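Local coordinates for protein beta-porphyranase A (Bacteroides plebeius, PDB 4AW7) that hydrolyses the red-seaweed polysaccharide porphyran, cutting the (1->4) linkages between beta-D-galactopyranose and alpha-L-galactopyranose-6-sulfate, at residues 497-511 with 549-563. Residues are numbered along the deposited sequence; the frame is centred on the assembly and turned at random. Where two conformers were deposited one is given.
Sequences GIESGSGRASLRMSI and GMIEVPFDIQLLKNG
The M550 chain passes at a slant across R508 on one face of an antiparallel strand pair, its sulfur lying against the base of the arginine. Bends at chi2 (-74°) and chi3 (-64°) fold the methionine so that CE sits over one face of the R508 guanidinium, 3.7 Å from CZ and towards its rim. The planar group is fixed by salt bridges to D252 and E248 of helix 245-262, which packs on this face at S510 and M550. S510 OG packs against M550 CB at 3.2 Å. On the opposite face M509 and I551 extend alongside each other in the same direction, with M509 CE 4.1 Å from I551 CB; next along, L507 CB meets V553 CB. Strands 503-511 and 549-555 are neighbours in one sheet, the latter outermost within the chain, and L507 and M509 pack on strand 563-570 of a second sheet, a beta-sandwich arrangement in the C-terminal beta domain. Paired backbone bonds such as I551 N to M509 O (2.8 Å) join the two strands. Beyond, with CG between the backbone N and the carbonyl carbon (chi1 62°), the F555 ring reaches back to strand 503-511, where A505 CB makes a CH-pi contact over one face, 4.2 Å from the ring centroid, and L507 N lies at the edge. A505 CB also touches L560 CD1. I557 lays CG2 against G501 O (3.4 Å) and G503 O, and CD1 against G501 O and R504 O. S500 is gripped twice: its N donates to N562 OD1 (2.9 Å) in a bent bond, and its OG donates to L560 O (3.1 Å), coming from above the carbonyl plane. At the far end, G497 and I498 both face G563 in a G1 beta bulge.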
ATOM      1  N   GLY A 497     -19.582 -18.744   3.120  1.00 13.14           N
ATOM      2  CA  GLY A 497     -18.391 -19.413   3.622  1.00 12.37           C
ATOM      3  C   GLY A 497     -17.829 -18.874   4.922  1.00 11.58           C
ATOM      4  O   GLY A 497     -16.688 -19.160   5.238  1.00 12.73           O
ATOM      5  N   ILE A 498     -18.588 -18.108   5.669  1.00 11.03           N
ATOM      6  CA  ILE A 498     -18.060 -17.503   6.881  1.00 11.14           C
ATOM      7  C   ILE A 498     -17.861 -18.520   7.982  1.00 11.26           C
ATOM      8  O   ILE A 498     -18.751 -19.296   8.305  1.00 11.22           O
ATOM      9  CB  ILE A 498     -18.958 -16.335   7.359  1.00 11.39           C
ATOM     10  CG1 ILE A 498     -18.946 -15.216   6.238  1.00 14.58           C
ATOM     11  CG2 ILE A 498     -18.537 -15.864   8.785  1.00 14.83           C
ATOM     12  CD1 ILE A 498     -19.384 -13.873   6.628  1.00 19.00           C
ATOM     13  N   GLU A 499     -16.661 -18.564   8.533  1.00 11.20           N
ATOM     14  CA  GLU A 499     -16.417 -19.272   9.790  0.50 10.95           C
ATOM     15  C   GLU A 499     -16.623 -18.363  10.934  1.00 11.76           C
ATOM     16  O   GLU A 499     -15.782 -17.514  11.241  1.00 14.44           O
ATOM     17  CB  GLU A 499     -15.008 -19.806   9.909  0.50 11.27           C
ATOM     18  CG  GLU A 499     -14.778 -21.026   9.155  0.50 11.31           C
ATOM     19  CD  GLU A 499     -13.580 -21.791   9.689  0.50 11.54           C
ATOM     20  OE1 GLU A 499     -13.367 -21.873  10.926  0.50 15.69           O
ATOM     21  OE2 GLU A 499     -12.872 -22.334   8.831  0.50 13.56           O
ATOM     22  N   SER A 500     -17.763 -18.483  11.592  1.00 11.87           N
ATOM     23  CA  SER A 500     -18.052 -17.684  12.767  1.00 12.38           C
ATOM     24  C   SER A 500     -17.451 -18.334  14.002  1.00 11.16           C
ATOM     25  O   SER A 500     -16.911 -19.417  13.935  1.00 11.36           O
ATOM     26  CB  SER A 500     -19.512 -17.355  12.889  1.00 14.29           C
ATOM     27  OG  SER A 500     -19.709 -16.461  13.959  1.00 20.94           O
ATOM     28  N   GLY A 501     -17.524 -17.643  15.130  1.00 11.25           N
ATOM     29  CA  GLY A 501     -16.965 -18.164  16.366  1.00 12.14           C
ATOM     30  C   GLY A 501     -16.921 -17.083  17.396  1.00 11.86           C
ATOM     31  O   GLY A 501     -17.817 -16.216  17.478  1.00 14.07           O
ATOM     32  N   SER A 502     -15.882 -17.131  18.230  1.00 11.76           N
ATOM     33  CA  SER A 502     -15.674 -16.115  19.239  1.00 12.17           C
ATOM     34  C   SER A 502     -14.531 -15.212  18.806  1.00 10.53           C
ATOM     35  O   SER A 502     -13.624 -15.679  18.112  1.00 11.88           O
ATOM     36  CB  SER A 502     -15.353 -16.757  20.560  1.00 12.73           C
ATOM     37  OG  SER A 502     -16.445 -17.544  20.976  1.00 15.26           O
ATOM     38  N   GLY A 503     -14.584 -13.951  19.222  1.00 10.20           N
ATOM     39  CA  GLY A 503     -13.601 -12.960  18.787  1.00 10.07           C
ATOM     40  C   GLY A 503     -14.277 -11.641  18.493  1.00 10.42           C
ATOM     41  O   GLY A 503     -15.056 -11.134  19.303  1.00 12.14           O
ATOM     42  N   ARG A 504     -13.961 -11.086  17.328  1.00 10.08           N
ATOM     43  CA  ARG A 504     -14.420  -9.768  16.907  1.00  9.54           C
ATOM     44  C   ARG A 504     -14.862  -9.819  15.443  1.00  9.04           C
ATOM     45  O   ARG A 504     -14.494 -10.701  14.696  1.00  9.31           O
ATOM     46  CB  ARG A 504     -13.336  -8.735  17.053  1.00 10.32           C
ATOM     47  CG  ARG A 504     -12.837  -8.594  18.457  1.00 12.07           C
ATOM     48  CD  ARG A 504     -11.796  -7.496  18.593  1.00 13.84           C
ATOM     49  NE  ARG A 504     -10.588  -7.692  17.781  1.00 12.98           N
ATOM     50  CZ  ARG A 504      -9.496  -8.359  18.160  1.00 11.80           C
ATOM     51  NH1 ARG A 504      -9.441  -8.964  19.328  1.00 13.90           N
ATOM     52  NH2 ARG A 504      -8.468  -8.440  17.357  1.00 12.28           N
ATOM     53  N   ALA A 505     -15.686  -8.855  15.055  1.00  9.90           N
ATOM     54  CA  ALA A 505     -16.118  -8.721  13.671  1.00  9.49           C
ATOM     55  C   ALA A 505     -16.389  -7.278  13.361  1.00 10.09           C
ATOM     56  O   ALA A 505     -16.690  -6.465  14.246  1.00 11.15           O
ATOM     57  CB  ALA A 505     -17.365  -9.576  13.433  1.00 10.82           C
ATOM     58  N   SER A 506     -16.281  -6.973  12.071  1.00 11.22           N
ATOM     59  CA  SER A 506     -16.632  -5.643  11.590  1.00 11.68           C
ATOM     60  C   SER A 506     -17.037  -5.698  10.124  1.00 11.16           C
ATOM     61  O   SER A 506     -16.652  -6.604   9.388  1.00 12.38           O
ATOM     62  CB  SER A 506     -15.507  -4.667  11.754  1.00 12.86           C
ATOM     63  OG  SER A 506     -14.418  -5.084  10.995  1.00 16.88           O
ATOM     64  N   LEU A 507     -17.819  -4.694   9.731  1.00  9.40           N
ATOM     65  CA  LEU A 507     -18.137  -4.448   8.337  1.00  9.52           C
ATOM     66  C   LEU A 507     -17.244  -3.302   7.837  1.00  8.50           C
ATOM     67  O   LEU A 507     -17.175  -2.240   8.472  1.00  9.88           O
ATOM     68  CB  LEU A 507     -19.607  -4.025   8.225  1.00 10.74           C
ATOM     69  CG  LEU A 507     -20.049  -3.500   6.858  1.00 10.88           C
ATOM     70  CD1 LEU A 507     -20.047  -4.562   5.795  1.00 13.29           C
ATOM     71  CD2 LEU A 507     -21.413  -2.827   7.029  1.00 13.81           C
ATOM     72  N   ARG A 508     -16.565  -3.528   6.705  1.00  8.07           N
ATOM     73  CA  ARG A 508     -15.810  -2.466   6.023  1.00  8.40           C
ATOM     74  C   ARG A 508     -16.730  -1.956   4.925  1.00  8.38           C
ATOM     75  O   ARG A 508     -16.870  -2.585   3.866  1.00  8.59           O
ATOM     76  CB  ARG A 508     -14.561  -3.056   5.439  1.00  8.68           C
ATOM     77  CG  ARG A 508     -13.608  -3.655   6.453  1.00  9.30           C
ATOM     78  CD  ARG A 508     -12.415  -4.300   5.826  1.00  8.87           C
ATOM     79  NE  ARG A 508     -11.557  -3.402   5.048  1.00  8.21           N
ATOM     80  CZ  ARG A 508     -10.571  -2.689   5.528  1.00  9.07           C
ATOM     81  NH1 ARG A 508     -10.240  -2.722   6.791  1.00  9.96           N
ATOM     82  NH2 ARG A 508      -9.884  -1.940   4.668  1.00 10.24           N
ATOM     83  N   MET A 509     -17.383  -0.819   5.193  1.00  8.25           N
ATOM     84  CA  MET A 509     -18.387  -0.255   4.298  1.00  8.42           C
ATOM     85  C   MET A 509     -17.761   0.901   3.536  1.00  8.42           C
ATOM     86  O   MET A 509     -17.472   1.936   4.154  1.00  8.88           O
ATOM     87  CB  MET A 509     -19.564   0.239   5.144  1.00  9.46           C
ATOM     88  CG  MET A 509     -20.607   0.996   4.388  1.00 10.28           C
ATOM     89  SD  MET A 509     -21.974   1.643   5.344  1.00 15.70           S
ATOM     90  CE  MET A 509     -21.127   2.882   6.312  1.00 20.20           C
ATOM     91  N   SER A 510     -17.565   0.727   2.235  1.00  8.28           N
ATOM     92  CA  SER A 510     -16.985   1.788   1.413  1.00  8.14           C
ATOM     93  C   SER A 510     -18.067   2.458   0.595  1.00  8.41           C
ATOM     94  O   SER A 510     -18.850   1.762  -0.077  1.00  9.65           O
ATOM     95  CB  SER A 510     -15.839   1.272   0.541  1.00  8.94           C
ATOM     96  OG  SER A 510     -14.720   0.804   1.301  1.00  8.65           O
ATOM     97  N   ILE A 511     -18.033   3.796   0.655  1.00  8.40           N
ATOM     98  CA  ILE A 511     -19.029   4.616  -0.038  1.00  8.84           C
ATOM     99  C   ILE A 511     -18.332   5.755  -0.757  1.00  8.87           C
ATOM    100  O   ILE A 511     -17.333   6.301  -0.297  1.00  9.17           O
ATOM    101  CB  ILE A 511     -20.131   5.149   0.908  1.00  9.46           C
ATOM    102  CG1 ILE A 511     -19.545   6.005   2.011  1.00 10.36           C
ATOM    103  CG2 ILE A 511     -20.951   3.979   1.479  1.00 11.21           C
ATOM    104  CD1 ILE A 511     -20.615   6.699   2.926  1.00 12.81           C
ATOM    105  N   GLY A 549     -14.551   6.752   0.929  1.00  7.74           N
ATOM    106  CA  GLY A 549     -13.878   6.231   2.105  1.00  8.13           C
ATOM    107  C   GLY A 549     -14.547   4.976   2.620  1.00  7.81           C
ATOM    108  O   GLY A 549     -15.745   4.770   2.410  1.00  8.44           O
ATOM    109  N   MET A 550     -13.754   4.172   3.331  1.00  8.04           N
ATOM    110  CA  MET A 550     -14.192   3.003   4.023  1.00  7.88           C
ATOM    111  C   MET A 550     -14.425   3.358   5.490  1.00  8.52           C
ATOM    112  O   MET A 550     -13.535   3.895   6.155  1.00  9.11           O
ATOM    113  CB  MET A 550     -13.106   1.931   3.886  1.00  8.47           C
ATOM    114  CG  MET A 550     -13.480   0.541   4.464  1.00  8.90           C
ATOM    115  SD  MET A 550     -13.498   0.384   6.279  1.00  9.41           S
ATOM    116  CE  MET A 550     -11.759   0.678   6.664  1.00 10.15           C
ATOM    117  N   ILE A 551     -15.649   3.117   5.958  1.00  8.41           N
ATOM    118  CA  ILE A 551     -16.054   3.339   7.339  1.00  8.76           C
ATOM    119  C   ILE A 551     -16.234   1.973   7.968  1.00  8.81           C
ATOM    120  O   ILE A 551     -17.042   1.169   7.490  1.00  9.25           O
ATOM    121  CB  ILE A 551     -17.345   4.188   7.412  1.00  9.55           C
ATOM    122  CG1 ILE A 551     -17.144   5.551   6.750  1.00 10.36           C
ATOM    123  CG2 ILE A 551     -17.790   4.365   8.876  1.00 10.91           C
ATOM    124  CD1 ILE A 551     -18.421   6.353   6.526  1.00 13.59           C
ATOM    125  N   GLU A 552     -15.492   1.704   9.038  0.50  9.51           N
ATOM    126  CA  GLU A 552     -15.662   0.437   9.744  0.50 10.61           C
ATOM    127  C   GLU A 552     -16.851   0.474  10.666  0.50 11.02           C
ATOM    128  O   GLU A 552     -17.088   1.469  11.359  0.50 11.74           O
ATOM    129  CB  GLU A 552     -14.471   0.155  10.635  0.50 11.20           C
ATOM    130  CG  GLU A 552     -13.193  -0.039   9.916  0.50 11.89           C
ATOM    131  CD  GLU A 552     -12.012  -0.097  10.890  0.50 13.45           C
ATOM    132  OE1 GLU A 552     -11.621   0.948  11.538  0.50 11.92           O
ATOM    133  OE2 GLU A 552     -11.495  -1.231  10.999  0.50 18.30           O
ATOM    134  N   VAL A 553     -17.582  -0.623  10.687  1.00 10.51           N
ATOM    135  CA  VAL A 553     -18.733  -0.759  11.592  1.00 11.61           C
ATOM    136  C   VAL A 553     -18.491  -2.033  12.423  1.00 11.19           C
ATOM    137  O   VAL A 553     -18.837  -3.123  11.974  1.00 11.04           O
ATOM    138  CB  VAL A 553     -20.029  -0.844  10.802  1.00 12.04           C
ATOM    139  CG1 VAL A 553     -21.223  -0.989  11.750  1.00 13.96           C
ATOM    140  CG2 VAL A 553     -20.172   0.351   9.868  1.00 13.12           C
ATOM    141  N   PRO A 554     -17.846  -1.877  13.601  1.00 13.06           N
ATOM    142  CA  PRO A 554     -17.671  -3.064  14.455  1.00 12.68           C
ATOM    143  C   PRO A 554     -18.975  -3.569  14.999  1.00 13.06           C
ATOM    144  O   PRO A 554     -19.885  -2.797  15.230  1.00 14.36           O
ATOM    145  CB  PRO A 554     -16.764  -2.586  15.577  1.00 14.08           C
ATOM    146  CG  PRO A 554     -16.436  -1.179  15.331  1.00 17.83           C
ATOM    147  CD  PRO A 554     -17.189  -0.681  14.165  1.00 14.61           C
ATOM    148  N   PHE A 555     -19.090  -4.871  15.192  1.00 12.45           N
ATOM    149  CA  PHE A 555     -20.299  -5.412  15.788  1.00 12.76           C
ATOM    150  C   PHE A 555     -19.964  -6.738  16.459  1.00 12.11           C
ATOM    151  O   PHE A 555     -18.898  -7.305  16.257  1.00 13.17           O
ATOM    152  CB  PHE A 555     -21.417  -5.544  14.737  1.00 12.74           C
ATOM    153  CG  PHE A 555     -21.090  -6.477  13.608  1.00 11.44           C
ATOM    154  CD1 PHE A 555     -21.275  -7.842  13.726  1.00 11.58           C
ATOM    155  CD2 PHE A 555     -20.544  -5.999  12.410  1.00 12.81           C
ATOM    156  CE1 PHE A 555     -20.951  -8.692  12.709  1.00 11.81           C
ATOM    157  CE2 PHE A 555     -20.236  -6.851  11.396  1.00 12.50           C
ATOM    158  CZ  PHE A 555     -20.422  -8.205  11.529  1.00 12.83           C
ATOM    159  N   ASP A 556     -20.899  -7.247  17.237  1.00 12.34           N
ATOM    160  CA  ASP A 556     -20.676  -8.494  17.968  1.00 12.27           C
ATOM    161  C   ASP A 556     -20.589  -9.675  16.996  1.00 11.57           C
ATOM    162  O   ASP A 556     -21.510  -9.962  16.224  1.00 11.58           O
ATOM    163  CB  ASP A 556     -21.816  -8.697  18.976  1.00 12.99           C
ATOM    164  CG  ASP A 556     -21.498  -9.715  20.044  1.00 15.06           C
ATOM    165  OD1 ASP A 556     -20.777 -10.670  19.772  1.00 15.51           O
ATOM    166  OD2 ASP A 556     -22.036  -9.532  21.180  1.00 20.71           O
ATOM    167  N   ILE A 557     -19.469 -10.388  17.045  1.00 11.99           N
ATOM    168  CA  ILE A 557     -19.267 -11.571  16.195  1.00 11.90           C
ATOM    169  C   ILE A 557     -20.363 -12.590  16.326  1.00 12.44           C
ATOM    170  O   ILE A 557     -20.638 -13.354  15.419  1.00 11.27           O
ATOM    171  CB  ILE A 557     -17.898 -12.240  16.503  1.00 11.94           C
ATOM    172  CG1 ILE A 557     -17.518 -13.240  15.408  1.00 11.71           C
ATOM    173  CG2 ILE A 557     -17.876 -12.873  17.925  1.00 12.37           C
ATOM    174  CD1 ILE A 557     -16.080 -13.835  15.609  1.00 12.38           C
ATOM    175  N   GLN A 558     -21.012 -12.596  17.494  1.00 12.58           N
ATOM    176  CA  GLN A 558     -22.060 -13.527  17.778  1.00 13.20           C
ATOM    177  C   GLN A 558     -23.287 -13.350  16.871  1.00 13.25           C
ATOM    178  O   GLN A 558     -24.099 -14.264  16.716  1.00 15.24           O
ATOM    179  CB  GLN A 558     -22.389 -13.513  19.304  1.00 13.55           C
ATOM    180  CG  GLN A 558     -21.142 -13.797  20.277  1.00 14.21           C
ATOM    181  CD  GLN A 558     -20.492 -15.148  20.031  1.00 12.67           C
ATOM    182  OE1 GLN A 558     -21.122 -16.055  19.503  1.00 14.74           O
ATOM    183  NE2 GLN A 558     -19.186 -15.295  20.422  1.00 14.53           N
ATOM    184  N   LEU A 559     -23.394 -12.208  16.182  1.00 12.52           N
ATOM    185  CA  LEU A 559     -24.433 -12.011  15.168  1.00 12.34           C
ATOM    186  C   LEU A 559     -24.203 -12.789  13.889  1.00 12.04           C
ATOM    187  O   LEU A 559     -25.104 -12.960  13.081  1.00 13.58           O
ATOM    188  CB  LEU A 559     -24.591 -10.524  14.812  1.00 11.88           C
ATOM    189  CG  LEU A 559     -25.076  -9.621  15.946  1.00 13.67           C
ATOM    190  CD1 LEU A 559     -25.065  -8.146  15.508  1.00 15.51           C
ATOM    191  CD2 LEU A 559     -26.469 -10.032  16.429  1.00 16.14           C
ATOM    192  N   LEU A 560     -22.966 -13.233  13.657  1.00 11.44           N
ATOM    193  CA  LEU A 560     -22.647 -13.980  12.464  1.00 11.21           C
ATOM    194  C   LEU A 560     -22.967 -15.460  12.650  1.00 11.85           C
ATOM    195  O   LEU A 560     -22.758 -16.033  13.718  1.00 14.10           O
ATOM    196  CB  LEU A 560     -21.163 -13.842  12.091  1.00 11.82           C
ATOM    197  CG  LEU A 560     -20.736 -12.442  11.715  1.00 12.15           C
ATOM    198  CD1 LEU A 560     -19.234 -12.398  11.485  1.00 14.09           C
ATOM    199  CD2 LEU A 560     -21.499 -11.931  10.492  1.00 15.00           C
ATOM    200  N   LYS A 561     -23.399 -16.053  11.568  1.00 11.13           N
ATOM    201  CA  LYS A 561     -23.610 -17.499  11.486  1.00 11.50           C
ATOM    202  C   LYS A 561     -22.555 -18.174  10.642  1.00 11.47           C
ATOM    203  O   LYS A 561     -21.911 -17.551   9.779  1.00 12.15           O
ATOM    204  CB  LYS A 561     -25.015 -17.829  10.957  1.00 13.63           C
ATOM    205  CG  LYS A 561     -26.139 -17.258  11.872  1.00 16.49           C
ATOM    206  CD  LYS A 561     -26.019 -17.863  13.326  1.00 18.80           C
ATOM    207  CE  LYS A 561     -27.184 -17.598  14.244  1.00 20.48           C
ATOM    208  NZ  LYS A 561     -26.906 -18.130  15.639  1.00 17.69           N
ATOM    209  N   ASN A 562     -22.394 -19.480  10.818  1.00 11.01           N
ATOM    210  CA  ASN A 562     -21.500 -20.220   9.936  1.00 10.64           C
ATOM    211  C   ASN A 562     -22.121 -20.377   8.553  1.00 10.75           C
ATOM    212  O   ASN A 562     -23.269 -20.799   8.437  1.00 13.53           O
ATOM    213  CB  ASN A 562     -21.207 -21.589  10.547  1.00 10.43           C
ATOM    214  CG  ASN A 562     -20.414 -21.485  11.814  1.00  9.68           C
ATOM    215  OD1 ASN A 562     -19.350 -20.845  11.836  1.00 12.33           O
ATOM    216  ND2 ASN A 562     -20.922 -22.046  12.911  1.00 10.23           N
ATOM    217  N   GLY A 563     -21.382 -20.019   7.518  1.00 12.31           N
ATOM    218  CA  GLY A 563     -21.869 -20.123   6.139  1.00 12.49           C
ATOM    219  C   GLY A 563     -22.390 -18.790   5.642  1.00 12.69           C
ATOM    220  O   GLY A 563     -21.671 -17.780   5.579  1.00 12.43           O
TER
HETATM  221  O   HOH W   1     -19.266 -21.138  15.212  1.00 13.00           O
HETATM  222  O   HOH W   2     -20.237 -18.016  17.942  1.00 26.46           O
HETATM  223  O   HOH W   3     -16.838 -13.531  21.146  1.00 15.01           O
HETATM  224  O   HOH W   4     -17.391  -9.604  19.107  1.00 15.14           O
HETATM  225  O   HOH W   5     -16.509  -7.196  17.433  1.00 19.71           O